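Local atomic coordinates of 39 kDa initiator binding protein (Trichomonas vaginalis, PDB entry 1Q87), a protein that probably recognises the initiator (Inr) element of core promoters and binds metal, this chain being its C-domain. Residues I115-L120 and D191-Y196; W170-I175 and Y181-N186. All coordinates share one frame; numbering follows the deposited sequence.

Interaction 1: I115-L120 and D191-Y196; sequences IASLLL and DSWDKY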
# COMPACT_ATOMS: atom_id res chain seq x y z
N ILE A 115 6.55 1.61 -0.21
CA ILE A 115 6.76 0.22 0.15
C ILE A 115 7.81 0.08 1.22
O ILE A 115 7.55 -0.52 2.26
CB ILE A 115 7.15 -0.67 -1.08
CG1 ILE A 115 5.92 -0.87 -2.01
CG2 ILE A 115 7.70 -2.02 -0.60
CD1 ILE A 115 6.23 -1.63 -3.29
N ALA A 116 9.00 0.62 0.96
CA ALA A 116 10.09 0.56 1.94
C ALA A 116 9.61 1.14 3.27
O ALA A 116 9.79 0.53 4.32
CB ALA A 116 11.31 1.35 1.44
N SER A 117 8.98 2.31 3.22
CA SER A 117 8.51 2.93 4.44
C SER A 117 7.65 1.98 5.29
O SER A 117 8.01 1.66 6.43
CB SER A 117 7.73 4.19 4.13
OG SER A 117 7.11 4.68 5.30
N LEU A 118 6.54 1.52 4.73
CA LEU A 118 5.62 0.64 5.44
C LEU A 118 6.30 -0.64 5.82
O LEU A 118 6.23 -1.09 6.97
CB LEU A 118 4.38 0.31 4.60
CG LEU A 118 3.04 -0.12 5.24
CD1 LEU A 118 2.56 -1.42 4.64
CD2 LEU A 118 3.17 -0.31 6.72
N LEU A 119 6.94 -1.25 4.85
CA LEU A 119 7.60 -2.51 5.07
C LEU A 119 8.64 -2.48 6.20
O LEU A 119 8.84 -3.48 6.90
CB LEU A 119 8.26 -2.93 3.78
CG LEU A 119 8.15 -4.41 3.44
CD1 LEU A 119 6.77 -4.91 3.83
CD2 LEU A 119 8.38 -4.57 1.93
N LEU A 120 9.30 -1.34 6.38
CA LEU A 120 10.33 -1.25 7.39
C LEU A 120 9.73 -1.26 8.80
O LEU A 120 10.31 -1.84 9.72
CB LEU A 120 11.18 0.00 7.16
CG LEU A 120 12.58 -0.00 7.77
CD1 LEU A 120 12.57 0.70 9.12
CD2 LEU A 120 13.10 -1.45 7.86
N ASP A 191 1.84 12.56 7.35
CA ASP A 191 2.95 12.76 6.43
C ASP A 191 3.48 11.46 5.83
O ASP A 191 3.85 11.44 4.67
CB ASP A 191 4.11 13.48 7.13
CG ASP A 191 3.79 14.92 7.48
OD1 ASP A 191 2.97 15.55 6.78
OD2 ASP A 191 4.39 15.44 8.44
N SER A 192 3.52 10.40 6.61
CA SER A 192 4.06 9.16 6.10
C SER A 192 3.61 8.02 6.98
O SER A 192 3.01 8.23 8.04
CB SER A 192 5.56 9.23 6.18
OG SER A 192 5.95 8.90 7.52
N TRP A 193 3.93 6.80 6.58
CA TRP A 193 3.56 5.68 7.43
C TRP A 193 4.23 5.79 8.79
O TRP A 193 3.59 5.57 9.81
CB TRP A 193 3.96 4.34 6.80
CG TRP A 193 3.08 3.90 5.67
CD1 TRP A 193 3.43 3.83 4.36
CD2 TRP A 193 1.74 3.39 5.75
NE1 TRP A 193 2.42 3.29 3.62
CE2 TRP A 193 1.36 3.01 4.44
CE3 TRP A 193 0.83 3.20 6.80
CZ2 TRP A 193 0.10 2.47 4.15
CZ3 TRP A 193 -0.43 2.66 6.51
CH2 TRP A 193 -0.78 2.30 5.20
N ASP A 194 5.53 6.13 8.80
CA ASP A 194 6.33 6.26 10.03
C ASP A 194 5.70 7.23 11.04
O ASP A 194 5.58 6.93 12.23
CB ASP A 194 7.74 6.73 9.67
CG ASP A 194 8.38 5.91 8.54
OD1 ASP A 194 9.01 4.86 8.83
OD2 ASP A 194 8.24 6.32 7.35
N LYS A 195 5.29 8.38 10.53
CA LYS A 195 4.63 9.42 11.31
C LYS A 195 3.32 8.88 11.91
O LYS A 195 3.03 9.06 13.10
CB LYS A 195 4.29 10.60 10.38
CG LYS A 195 4.39 11.98 11.00
CD LYS A 195 3.44 12.18 12.17
CE LYS A 195 3.69 13.52 12.87
NZ LYS A 195 3.53 14.69 11.94
N TYR A 196 2.53 8.23 11.06
CA TYR A 196 1.25 7.69 11.48
C TYR A 196 1.39 6.65 12.55
O TYR A 196 0.59 6.63 13.49
CB TYR A 196 0.49 7.11 10.29
CG TYR A 196 -0.72 6.34 10.72
CD1 TYR A 196 -0.63 4.97 10.97
CD2 TYR A 196 -1.94 6.98 10.95
CE1 TYR A 196 -1.72 4.25 11.44
CE2 TYR A 196 -3.05 6.26 11.44
CZ TYR A 196 -2.93 4.89 11.68
OH TYR A 196 -3.98 4.16 12.18
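The Leu118 side chain crosses one face of the Trp193 indole obliquely, CG foremost. Its CG makes a CH-pi contact, 3.7 Å from the centroid of the five-membered ring and almost on the ring normal. CB of Leu118 adds a second touch, 3.7 Å from Trp193 CD1. Having CG anti to the backbone N (chi1 -156°) brings the branch point of Leu118 over the ring centre.

The polar contact runs beside this apolar one. Ser117 OG donates a hydrogen bond to Asp194 OD2 at 2.9 Å. The hydroxyl reaches the oxygen from above the carboxylate plane, 44° out of it. The same OG sits in the plane of the indole, at its edge, 3.5 Å from Trp193 CB.

Capping fixes the start of the second helix. Ser192 is its N-cap and accepts from Lys195 N at 3.1 Å, with a nearly straight N-H...O angle of 176°. Asp194 OD2 is held mainly by Ser117 OG, with a weak second bond from Ser192 OG. The negative charge near the helix N-terminus is probably favoured by the helix dipole.

The contact joins the middle of helix 111-123 to the first turn of helix 193-199. Leu118 also packs on Phe105 of helix 95-105, and Trp193 on Ile169 of strand 165-171.

Interaction 2: W170-I175 and Y181-N186; sequences WNKPLI and YLMDEN
The indole of Trp170 meets Met183 O at its edge, near the ring plane, with CE3 3.4 Å from that oxygen. Farther along the six-membered ring, CZ3 comes obliquely to 3.6 Å from Glu185 N. The phenol ring of Tyr181 has Asn171 OD1 3.5 Å from its CD1, again obliquely. The Asn171 amide and this ring are turned 70° apart. Tyr181 CB rests 3.7 Å from Ile175 CG2.

The backbones form an antiparallel ladder. Trp170 and Met183 are a hydrogen-bonded pair: Trp170 N gives to Met183 O, and Met183 N gives to Trp170 O. Asn171 and Leu182 follow as a non-hydrogen-bonded pair, where Leu182 CD2 lies 3.5 Å from Asn171 CA. Lys172 N then bonds Tyr181 O at 2.7 Å, where a type I turn from Lys172 to Ile175 begins. The Lys172 chain bends at chi2 and chi3 and crosses Met183, with CD 3.9 Å from Met183 CB. At the other end, Asp184 OD2 accepts from Asn186 N in an Asx turn.

Outside the pair, Trp170 NE1 bonds Glu154, and Asn171 ND2 bonds Ala103 O. Lys114 NZ of helix 111-123 bonds both Asn171 OD1 and Ile175 O.

The contact is thus a beta hairpin pairing whose backbone bonds set the register, while its side chains tie it to the surroundings. Asn171 is buried, yet both ends of its amide have partners. The ammonium of Lys114 probably polarises that amide and offsets the close approach of two acceptors, Asn171 OD1 and Tyr181 O.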
# COMPACT_ATOMS: atom_id res chain seq x y z
N TRP A 170 -6.02 4.77 5.40
CA TRP A 170 -5.98 4.77 3.94
C TRP A 170 -4.83 5.42 3.20
O TRP A 170 -4.49 6.60 3.44
CB TRP A 170 -7.27 5.39 3.38
CG TRP A 170 -8.54 4.58 3.68
CD1 TRP A 170 -9.21 3.79 2.81
CD2 TRP A 170 -9.25 4.51 4.93
NE1 TRP A 170 -10.29 3.22 3.43
CE2 TRP A 170 -10.34 3.64 4.73
CE3 TRP A 170 -9.07 5.08 6.20
CZ2 TRP A 170 -11.26 3.35 5.75
CZ3 TRP A 170 -9.98 4.80 7.20
CH2 TRP A 170 -11.06 3.94 6.97
N ASN A 171 -4.24 4.65 2.28
CA ASN A 171 -3.19 5.20 1.47
C ASN A 171 -3.94 6.01 0.45
O ASN A 171 -4.98 5.56 -0.03
CB ASN A 171 -2.40 4.13 0.73
CG ASN A 171 -1.43 4.74 -0.29
OD1 ASN A 171 -0.58 5.55 0.08
ND2 ASN A 171 -1.56 4.35 -1.56
N LYS A 172 -3.47 7.23 0.17
CA LYS A 172 -4.08 8.08 -0.85
C LYS A 172 -3.24 7.80 -2.12
O LYS A 172 -2.14 8.34 -2.29
CB LYS A 172 -3.96 9.54 -0.45
CG LYS A 172 -4.51 9.86 0.93
CD LYS A 172 -6.03 9.88 0.92
CE LYS A 172 -6.57 11.15 0.25
NZ LYS A 172 -8.06 11.10 0.05
N PRO A 173 -3.74 6.97 -3.04
CA PRO A 173 -3.02 6.62 -4.27
C PRO A 173 -2.64 7.73 -5.25
O PRO A 173 -1.88 7.48 -6.16
CB PRO A 173 -3.91 5.55 -4.95
CG PRO A 173 -5.11 5.39 -4.04
CD PRO A 173 -5.16 6.60 -3.14
N LEU A 174 -3.13 8.95 -5.08
CA LEU A 174 -2.73 10.03 -5.98
C LEU A 174 -1.66 10.95 -5.36
O LEU A 174 -1.19 11.88 -6.01
CB LEU A 174 -3.93 10.89 -6.38
CG LEU A 174 -5.15 10.15 -6.95
CD1 LEU A 174 -6.32 11.13 -7.23
CD2 LEU A 174 -4.71 9.44 -8.20
N ILE A 175 -1.24 10.66 -4.13
CA ILE A 175 -0.28 11.51 -3.46
C ILE A 175 1.09 10.89 -3.31
O ILE A 175 1.24 9.83 -2.68
CB ILE A 175 -0.78 11.96 -2.08
CG1 ILE A 175 -2.12 12.68 -2.22
CG2 ILE A 175 0.28 12.84 -1.38
CD1 ILE A 175 -2.11 13.90 -3.11
N TYR A 181 0.07 11.47 2.33
CA TYR A 181 -0.60 10.42 1.56
C TYR A 181 -1.37 9.38 2.36
O TYR A 181 -1.71 8.33 1.83
CB TYR A 181 0.44 9.73 0.68
CG TYR A 181 1.55 9.05 1.48
CD1 TYR A 181 1.40 7.74 1.96
CD2 TYR A 181 2.77 9.70 1.73
CE1 TYR A 181 2.43 7.10 2.64
CE2 TYR A 181 3.82 9.05 2.41
CZ TYR A 181 3.64 7.78 2.86
OH TYR A 181 4.67 7.18 3.52
N LEU A 182 -1.58 9.67 3.64
CA LEU A 182 -2.34 8.82 4.51
C LEU A 182 -3.45 9.67 5.11
O LEU A 182 -3.25 10.85 5.40
CB LEU A 182 -1.46 8.21 5.59
CG LEU A 182 -0.45 7.18 5.09
CD1 LEU A 182 0.21 6.49 6.28
CD2 LEU A 182 -1.12 6.15 4.18
N MET A 183 -4.65 9.09 5.23
CA MET A 183 -5.82 9.78 5.78
C MET A 183 -6.68 8.74 6.48
O MET A 183 -6.79 7.59 6.01
CB MET A 183 -6.64 10.47 4.68
CG MET A 183 -7.83 11.22 5.23
SD MET A 183 -8.55 12.50 4.12
CE MET A 183 -8.97 11.54 2.80
N ASP A 184 -7.29 9.17 7.60
CA ASP A 184 -8.12 8.28 8.41
C ASP A 184 -9.59 8.55 8.19
O ASP A 184 -9.97 9.35 7.32
CB ASP A 184 -7.73 8.37 9.91
CG ASP A 184 -8.06 9.74 10.58
OD1 ASP A 184 -7.51 9.99 11.67
OD2 ASP A 184 -8.86 10.56 10.05
N GLU A 185 -10.43 7.87 8.98
CA GLU A 185 -11.88 7.99 8.87
C GLU A 185 -12.40 9.36 9.20
O GLU A 185 -13.51 9.70 8.80
CB GLU A 185 -12.61 6.96 9.74
CG GLU A 185 -12.52 7.21 11.21
CD GLU A 185 -11.27 6.63 11.82
OE1 GLU A 185 -11.38 6.05 12.93
OE2 GLU A 185 -10.18 6.75 11.20
N ASN A 186 -11.60 10.16 9.90
CA ASN A 186 -12.04 11.52 10.24
C ASN A 186 -11.56 12.52 9.19
O ASN A 186 -12.00 13.67 9.19
CB ASN A 186 -11.50 11.94 11.60
CG ASN A 186 -11.71 10.86 12.66
OD1 ASN A 186 -10.78 10.48 13.39
ND2 ASN A 186 -12.93 10.35 12.74

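Interaction 2 is nested along the chain inside the loop closed by interaction 1. The order is 115-120, 170-175, 181-186 and 191-196. Their centres are 12 Å apart, and they touch. Tyr181 OH lies 3.2 Å from Trp193 N, a probable hydrogen bond, and Trp193 CE3 packs 3.4 Å from Leu182 CD1. Interaction 2 pairs two neighbouring strands of the five-stranded antiparallel sheet. Interaction 1 joins two helices, 111-123 and 193-199, that both pack against residues of this hairpin. Tyr181 touches Ser117 of helix 111-123, and its OH meets Trp193, the first residue of helix 193-199. Together the contacts link the helical part of the C-domain to its sheet.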